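Local coordinates for protein alternansucrase (Leuconostoc mesenteroides, PDB 6HVG) that belongs to glycoside hydrolase family 70 and joins a TIM-barrel-type domain, with a bound calcium ion, to repeats of the choline-binding and cell-wall-binding type, at residues T929-K934 with N969-F974; V287-I292 with K313-N318; W415-D420 with S431-M436. All blocks are in the same frame, centred on the assembly; numbering follows the deposited sequence.

In the fold
The three contacts lie far apart in the chain and share no strand or sheet. Along the sequence they come in series: contact 2 first, then contact 3, then contact 1. Contact 2 joins two neighbouring repeats of the choline-binding and cell-wall-binding type. Contact 3 brings together the chain on either side, in sequence, of strands 420-423 and 427-430. Contact 1 pairs strands 927-931 and 971-975 within the family 70 range. The centres of contacts 1 and 3 are 92 Å apart, on opposite sides of the chain's centre. Contact 2 lies 80 Å from contact 1 and 65 Å from contact 3, centre to centre. None touches another, so each is a local contact in its own part of the chain.

Contact 1 (T929-K934 with N969-F974); sequences TLHMGK and NGDLIF
Leu930 and Leu972 face each other as an antiparallel hydrogen-bonded pair. Leu930 N donates to Leu972 O at 3.2 Å. Leu972 N returns a bond to Leu930 O at 3.1 Å. The buried side of this pair is apolar. Leu930 CD1 meets Leu972 CD1 and also Phe974 CE1, each at 4.2 Å. Met932 lays its CG against Leu972 CG. This ladder is a two-stranded antiparallel sheet, strands 927-931 and 971-975, in the family 70 region. Its apolar face rests on strands 881-885, 910-915 and 940-947, where Val884, Ile913 and Tyr941 cover the leucines, Met932 and Phe974. Beyond His931, the centre of an inverse gamma turn, the pairing weakens: Met932 N makes a weak bond to Gly970 O (3.2 Å, 120°). The other face carries Thr929, His931, Asp971 and Ile973 and is more open to solvent. Here Thr929 CG2, anti to its backbone N, touches Asp971 CB at 3.4 Å and also sits over one face of the His931 ring, offset toward the rim. The exposed imidazole brings CD2 to 3.3 Å from Asp971 OD1, with ring and carboxylate planes 80° apart.

Contact 2 (V287-I292 with K313-N318); sequences VANTEI and KDVAGN
A type I beta turn, Asp314 to Gly317, packs beside the strand 286-293 at a junction between consecutive repeats of the choline-binding and cell-wall-binding type. The turn links strands 310-313 and 319-322, and an Asx motif at Asp314 braces it. Asp314 CG lies between its backbone N and carbonyl carbon (chi1 71°). Asp314 OD2 accepts two backbone bonds, from Gly317 N at 3.1 Å and from Asn318 N at 3.2 Å. Gly317 N meets OD2 nearly in line with the C-O bond, whereas Asn318 N approaches from above the carboxylate plane. Within the turn Gly317 N also bonds to Asp314 O. Across the contact a single hydrogen bond joins the segments. Val315 N donates to Asn289 OD1 at 3.0 Å, with an angle of 157° at the hydrogen. Val315 CG2 packs against the same oxygen, 3.3 Å from Asn289 OD1. Asn289 itself is buried, and its side chain touches Phe269 and Tyr278 of the sheet containing strand 286-293. Val315 also touches Tyr278, which brings the turn onto the same aromatic residue. Farther along the strand, Thr290 OG1 lies 3.4 Å from Asp314 CB. At the start of segment 287-292 two valines cross at about a right angle, Val287 CG2 touching Val315 CG2 at 4.1 Å.

Contact 3 (W415-D420 with S431-M436); sequences WYRPTD and STETDM
Arg417 reaches from segment 415-420 to Ser431 and takes hold of it with two nitrogens. The contact joins the loops that flank a two-stranded antiparallel pair, strands 415-416 and 437-438. The CB of Arg417 starts beside the sulfur of Met436, 4.1 Å from SD. CG, anti to the backbone N (chi1 -176°), comes to 3.7 Å from Ser431 OG and also near Asp435 O. The chain stays extended, and CD runs on past the same hydroxyl. NE then donates to Ser431 OG at 3.3 Å, with the oxygen tilted from the guanidinium plane. At the tip, NH2 donates to Ser431 O at 2.6 Å. That oxygen lies in the guanidinium plane, although the nitrogen stands well above the plane of the carbonyl. NH1 lies against Glu433 CG, and Glu433 N sits over one guanidinium face, offset toward the rim. The carboxylate of Glu433 makes no direct ion pair with Arg417: NH1 and OE2 are 4.8 Å apart.

Ser431 is buried and held from several directions. Its OG lies near both Pro418 O and Thr419 O, and its N donates to Thr419 O at 3.1 Å. A type I turn from Thr432 to Asp435 follows Ser431; there Asp435 OD2 accepts from Thr432 N and Thr432 OG1 on the same face of the carboxylate. Met436 O lies 3.3 Å from Trp415 CE3.

Tyr416 and Arg437 carry the strand pairing. Trp415 also makes a cation-pi contact with Arg502 of helix 499-511, while Asp420 bonds His392 in helix 390-393.

Contact 1 (T929-K934 with N969-F974)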
# COMPACT_ATOMS: atom_id res chain seq x y z
N THR A 929 18.97 -23.93 33.78
CA THR A 929 19.82 -23.10 34.62
C THR A 929 19.98 -21.64 34.17
O THR A 929 20.18 -21.34 33.00
CB THR A 929 21.23 -23.70 34.73
OG1 THR A 929 21.13 -25.08 35.11
CG2 THR A 929 22.01 -22.97 35.78
N LEU A 930 19.90 -20.76 35.15
CA LEU A 930 20.23 -19.35 35.00
C LEU A 930 21.58 -19.07 35.65
O LEU A 930 21.69 -19.09 36.86
CB LEU A 930 19.19 -18.48 35.69
CG LEU A 930 17.87 -18.19 34.97
CD1 LEU A 930 16.96 -17.40 35.89
CD2 LEU A 930 18.08 -17.43 33.68
N HIS A 931 22.60 -18.78 34.86
CA HIS A 931 23.90 -18.46 35.42
C HIS A 931 23.92 -16.98 35.85
O HIS A 931 24.38 -16.09 35.13
CB HIS A 931 25.03 -18.78 34.42
CG HIS A 931 25.04 -20.20 33.94
ND1 HIS A 931 24.37 -20.60 32.81
CD2 HIS A 931 25.62 -21.30 34.46
CE1 HIS A 931 24.53 -21.89 32.64
NE2 HIS A 931 25.29 -22.35 33.63
N MET A 932 23.43 -16.75 37.06
CA MET A 932 23.36 -15.42 37.66
C MET A 932 24.74 -14.82 37.93
O MET A 932 24.85 -13.63 38.18
CB MET A 932 22.61 -15.47 38.98
CG MET A 932 21.13 -15.82 38.86
SD MET A 932 20.19 -14.51 38.07
CE MET A 932 19.96 -15.22 36.49
N GLY A 933 25.77 -15.67 37.96
CA GLY A 933 27.15 -15.22 37.97
C GLY A 933 27.86 -15.42 39.29
O GLY A 933 27.26 -15.47 40.34
N LYS A 934 29.18 -15.48 39.22
CA LYS A 934 30.06 -15.70 40.37
C LYS A 934 30.15 -14.49 41.31
O LYS A 934 30.78 -14.56 42.37
CB LYS A 934 31.44 -16.13 39.87
CG LYS A 934 31.37 -17.39 39.00
CD LYS A 934 32.45 -18.43 39.27
CE LYS A 934 31.97 -19.86 38.99
NZ LYS A 934 31.70 -20.08 37.54
N ASN A 969 28.55 -21.81 42.70
CA ASN A 969 28.93 -21.17 41.45
C ASN A 969 28.00 -20.06 41.02
O ASN A 969 28.32 -19.39 40.07
CB ASN A 969 29.06 -22.19 40.33
CG ASN A 969 30.20 -23.14 40.58
OD1 ASN A 969 31.28 -22.74 41.02
ND2 ASN A 969 29.96 -24.41 40.33
N GLY A 970 26.85 -19.89 41.65
CA GLY A 970 25.96 -18.78 41.33
C GLY A 970 24.85 -19.15 40.36
O GLY A 970 24.28 -18.28 39.73
N ASP A 971 24.54 -20.43 40.22
CA ASP A 971 23.48 -20.85 39.31
C ASP A 971 22.18 -21.14 40.06
O ASP A 971 22.18 -21.78 41.11
CB ASP A 971 23.93 -22.09 38.50
CG ASP A 971 25.30 -21.93 37.89
OD1 ASP A 971 25.73 -20.77 37.71
OD2 ASP A 971 25.95 -22.95 37.59
N LEU A 972 21.08 -20.67 39.48
CA LEU A 972 19.75 -21.04 39.95
C LEU A 972 19.32 -22.25 39.15
O LEU A 972 19.16 -22.14 37.93
CB LEU A 972 18.74 -19.94 39.66
CG LEU A 972 18.76 -18.68 40.51
CD1 LEU A 972 17.65 -17.77 40.03
CD2 LEU A 972 18.58 -19.02 41.98
N ILE A 973 19.13 -23.40 39.81
CA ILE A 973 18.78 -24.63 39.08
C ILE A 973 17.26 -24.85 39.11
O ILE A 973 16.63 -24.70 40.15
CB ILE A 973 19.50 -25.88 39.62
CG1 ILE A 973 20.97 -25.58 40.00
CG2 ILE A 973 19.41 -27.00 38.59
CD1 ILE A 973 21.91 -25.46 38.83
N PHE A 974 16.69 -25.20 37.96
CA PHE A 974 15.26 -25.44 37.85
C PHE A 974 15.00 -26.83 37.27
O PHE A 974 15.75 -27.30 36.41
CB PHE A 974 14.60 -24.41 36.93
CG PHE A 974 14.60 -23.01 37.48
CD1 PHE A 974 15.71 -22.19 37.31
CD2 PHE A 974 13.49 -22.50 38.15
CE1 PHE A 974 15.70 -20.89 37.80
CE2 PHE A 974 13.48 -21.20 38.64
CZ PHE A 974 14.58 -20.40 38.46

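Contact 2 (V287-I292 with K313-N318)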
# COMPACT_ATOMS: atom_id res chain seq x y z
N VAL A 287 -19.97 -28.42 -28.58
CA VAL A 287 -19.25 -27.42 -29.34
C VAL A 287 -18.60 -28.06 -30.54
O VAL A 287 -18.31 -29.26 -30.55
CB VAL A 287 -18.16 -26.74 -28.51
CG1 VAL A 287 -18.77 -25.87 -27.42
CG2 VAL A 287 -17.20 -27.78 -27.91
N ALA A 288 -18.37 -27.24 -31.55
CA ALA A 288 -17.67 -27.68 -32.72
C ALA A 288 -16.23 -28.03 -32.32
O ALA A 288 -15.59 -27.35 -31.49
CB ALA A 288 -17.69 -26.60 -33.80
N ASN A 289 -15.72 -29.08 -32.93
CA ASN A 289 -14.36 -29.49 -32.69
C ASN A 289 -13.83 -30.25 -33.89
O ASN A 289 -14.58 -30.72 -34.75
CB ASN A 289 -14.27 -30.37 -31.44
CG ASN A 289 -12.92 -30.31 -30.75
OD1 ASN A 289 -12.25 -29.28 -30.78
ND2 ASN A 289 -12.51 -31.41 -30.15
N THR A 290 -12.51 -30.33 -33.94
CA THR A 290 -11.83 -31.03 -35.01
C THR A 290 -11.04 -32.17 -34.41
O THR A 290 -10.51 -32.06 -33.32
CB THR A 290 -10.88 -30.09 -35.76
OG1 THR A 290 -9.86 -29.62 -34.86
CG2 THR A 290 -11.65 -28.90 -36.33
N GLU A 291 -10.97 -33.27 -35.14
CA GLU A 291 -10.14 -34.38 -34.73
C GLU A 291 -9.42 -34.86 -35.96
O GLU A 291 -9.81 -34.56 -37.10
CB GLU A 291 -10.98 -35.49 -34.13
CG GLU A 291 -11.75 -36.30 -35.15
CD GLU A 291 -12.76 -37.23 -34.51
OE1 GLU A 291 -12.43 -37.79 -33.45
OE2 GLU A 291 -13.87 -37.39 -35.08
N ILE A 292 -8.38 -35.65 -35.72
CA ILE A 292 -7.58 -36.17 -36.82
C ILE A 292 -8.04 -37.60 -37.13
O ILE A 292 -7.86 -38.52 -36.35
CB ILE A 292 -6.05 -36.04 -36.58
CG1 ILE A 292 -5.28 -36.92 -37.57
CG2 ILE A 292 -5.68 -36.35 -35.13
CD1 ILE A 292 -3.85 -36.49 -37.77
N LYS A 313 -14.94 -24.13 -36.21
CA LYS A 313 -13.84 -23.99 -35.26
C LYS A 313 -13.40 -25.30 -34.57
O LYS A 313 -14.01 -26.38 -34.75
CB LYS A 313 -14.25 -23.02 -34.17
CG LYS A 313 -14.53 -21.61 -34.62
CD LYS A 313 -14.45 -20.68 -33.42
CE LYS A 313 -15.03 -19.31 -33.73
NZ LYS A 313 -14.56 -18.31 -32.75
N ASP A 314 -12.32 -25.17 -33.78
CA ASP A 314 -11.95 -26.15 -32.76
C ASP A 314 -11.97 -25.52 -31.35
O ASP A 314 -12.05 -24.31 -31.19
CB ASP A 314 -10.59 -26.82 -33.11
CG ASP A 314 -9.37 -25.89 -32.95
OD1 ASP A 314 -8.29 -26.26 -33.45
OD2 ASP A 314 -9.47 -24.81 -32.34
N VAL A 315 -11.88 -26.36 -30.32
CA VAL A 315 -11.99 -25.90 -28.94
C VAL A 315 -11.00 -24.78 -28.60
O VAL A 315 -11.32 -23.87 -27.84
CB VAL A 315 -11.86 -27.10 -27.96
CG1 VAL A 315 -11.46 -26.69 -26.54
CG2 VAL A 315 -13.15 -27.89 -27.97
N ALA A 316 -9.80 -24.86 -29.15
CA ALA A 316 -8.80 -23.83 -28.87
C ALA A 316 -9.25 -22.43 -29.33
O ALA A 316 -8.93 -21.42 -28.70
CB ALA A 316 -7.48 -24.20 -29.52
N GLY A 317 -10.02 -22.38 -30.43
CA GLY A 317 -10.53 -21.11 -30.98
C GLY A 317 -10.09 -20.79 -32.41
O GLY A 317 -10.39 -19.70 -32.90
N ASN A 318 -9.40 -21.73 -33.07
CA ASN A 318 -8.97 -21.60 -34.45
C ASN A 318 -10.08 -21.94 -35.40
O ASN A 318 -10.80 -22.93 -35.22
CB ASN A 318 -7.84 -22.58 -34.77
CG ASN A 318 -6.61 -22.34 -33.95
OD1 ASN A 318 -6.27 -23.14 -33.10
ND2 ASN A 318 -5.93 -21.22 -34.19

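Contact 3 (W415-D420 with S431-M436)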
# COMPACT_ATOMS: atom_id res chain seq x y z
N TRP A 415 -16.05 27.10 -17.57
CA TRP A 415 -17.12 27.92 -18.08
C TRP A 415 -16.51 29.20 -18.63
O TRP A 415 -15.48 29.67 -18.12
CB TRP A 415 -18.13 28.23 -16.97
CG TRP A 415 -19.00 27.06 -16.59
CD1 TRP A 415 -18.63 25.75 -16.49
CD2 TRP A 415 -20.39 27.11 -16.24
NE1 TRP A 415 -19.70 24.98 -16.14
CE2 TRP A 415 -20.79 25.79 -15.97
CE3 TRP A 415 -21.33 28.13 -16.13
CZ2 TRP A 415 -22.10 25.47 -15.60
CZ3 TRP A 415 -22.64 27.81 -15.77
CH2 TRP A 415 -23.00 26.50 -15.49
N TYR A 416 -17.13 29.76 -19.67
CA TYR A 416 -16.67 30.99 -20.31
C TYR A 416 -17.82 31.97 -20.51
O TYR A 416 -18.98 31.62 -20.30
CB TYR A 416 -15.95 30.70 -21.64
CG TYR A 416 -16.86 30.40 -22.80
CD1 TYR A 416 -17.61 29.24 -22.85
CD2 TYR A 416 -16.97 31.29 -23.88
CE1 TYR A 416 -18.44 28.97 -23.92
CE2 TYR A 416 -17.79 31.02 -24.96
CZ TYR A 416 -18.53 29.86 -24.97
OH TYR A 416 -19.35 29.58 -26.04
N ARG A 417 -17.49 33.21 -20.90
CA ARG A 417 -18.49 34.23 -21.16
C ARG A 417 -18.69 34.36 -22.66
O ARG A 417 -17.84 34.92 -23.34
CB ARG A 417 -18.04 35.58 -20.57
CG ARG A 417 -19.06 36.70 -20.73
CD ARG A 417 -18.49 38.08 -20.46
NE ARG A 417 -19.51 39.13 -20.60
CZ ARG A 417 -19.29 40.43 -20.49
NH1 ARG A 417 -18.06 40.89 -20.26
NH2 ARG A 417 -20.30 41.28 -20.61
N PRO A 418 -19.82 33.85 -23.18
CA PRO A 418 -20.08 34.07 -24.61
C PRO A 418 -20.46 35.51 -24.88
O PRO A 418 -20.98 36.16 -24.00
CB PRO A 418 -21.27 33.15 -24.92
CG PRO A 418 -21.95 32.99 -23.61
CD PRO A 418 -20.86 33.00 -22.58
N THR A 419 -20.23 35.98 -26.10
CA THR A 419 -20.59 37.35 -26.46
C THR A 419 -22.07 37.64 -26.15
O THR A 419 -22.39 38.62 -25.47
CB THR A 419 -20.29 37.60 -27.96
OG1 THR A 419 -18.89 37.40 -28.20
CG2 THR A 419 -20.65 39.03 -28.37
N ASP A 420 -22.96 36.78 -26.65
CA ASP A 420 -24.41 36.89 -26.43
C ASP A 420 -24.95 35.58 -25.83
O ASP A 420 -24.30 34.53 -25.89
CB ASP A 420 -25.16 37.19 -27.75
CG ASP A 420 -24.77 38.51 -28.38
OD1 ASP A 420 -24.96 39.58 -27.76
OD2 ASP A 420 -24.28 38.48 -29.52
N SER A 431 -24.20 39.53 -23.18
CA SER A 431 -23.99 38.96 -21.85
C SER A 431 -23.50 40.00 -20.86
O SER A 431 -22.81 40.95 -21.21
CB SER A 431 -22.98 37.81 -21.91
OG SER A 431 -21.84 38.17 -22.67
N THR A 432 -23.84 39.75 -19.59
CA THR A 432 -23.34 40.51 -18.45
C THR A 432 -22.31 39.65 -17.75
O THR A 432 -22.47 38.43 -17.67
CB THR A 432 -24.47 40.81 -17.46
OG1 THR A 432 -25.17 39.60 -17.16
CG2 THR A 432 -25.43 41.82 -18.05
N GLU A 433 -21.29 40.28 -17.19
CA GLU A 433 -20.12 39.58 -16.64
C GLU A 433 -20.42 38.30 -15.85
O GLU A 433 -19.63 37.37 -15.85
CB GLU A 433 -19.32 40.55 -15.76
CG GLU A 433 -18.51 41.56 -16.57
CD GLU A 433 -18.32 42.90 -15.88
OE1 GLU A 433 -17.95 42.94 -14.68
OE2 GLU A 433 -18.55 43.92 -16.55
N THR A 434 -21.58 38.25 -15.19
CA THR A 434 -21.99 37.06 -14.43
C THR A 434 -22.54 35.91 -15.29
O THR A 434 -22.69 34.79 -14.79
CB THR A 434 -23.09 37.41 -13.40
OG1 THR A 434 -24.33 37.68 -14.07
CG2 THR A 434 -22.68 38.61 -12.52
N ASP A 435 -22.89 36.18 -16.55
CA ASP A 435 -23.48 35.17 -17.46
C ASP A 435 -22.41 34.25 -18.03
O ASP A 435 -21.96 34.41 -19.16
CB ASP A 435 -24.25 35.84 -18.61
CG ASP A 435 -25.56 36.44 -18.16
OD1 ASP A 435 -26.18 35.90 -17.22
OD2 ASP A 435 -25.97 37.47 -18.74
N MET A 436 -22.01 33.28 -17.23
CA MET A 436 -20.97 32.35 -17.61
C MET A 436 -21.65 31.09 -18.11
O MET A 436 -22.71 30.72 -17.60
CB MET A 436 -20.06 32.05 -16.41
CG MET A 436 -19.21 33.24 -16.02
SD MET A 436 -17.78 33.36 -17.12
CE MET A 436 -16.73 34.49 -16.22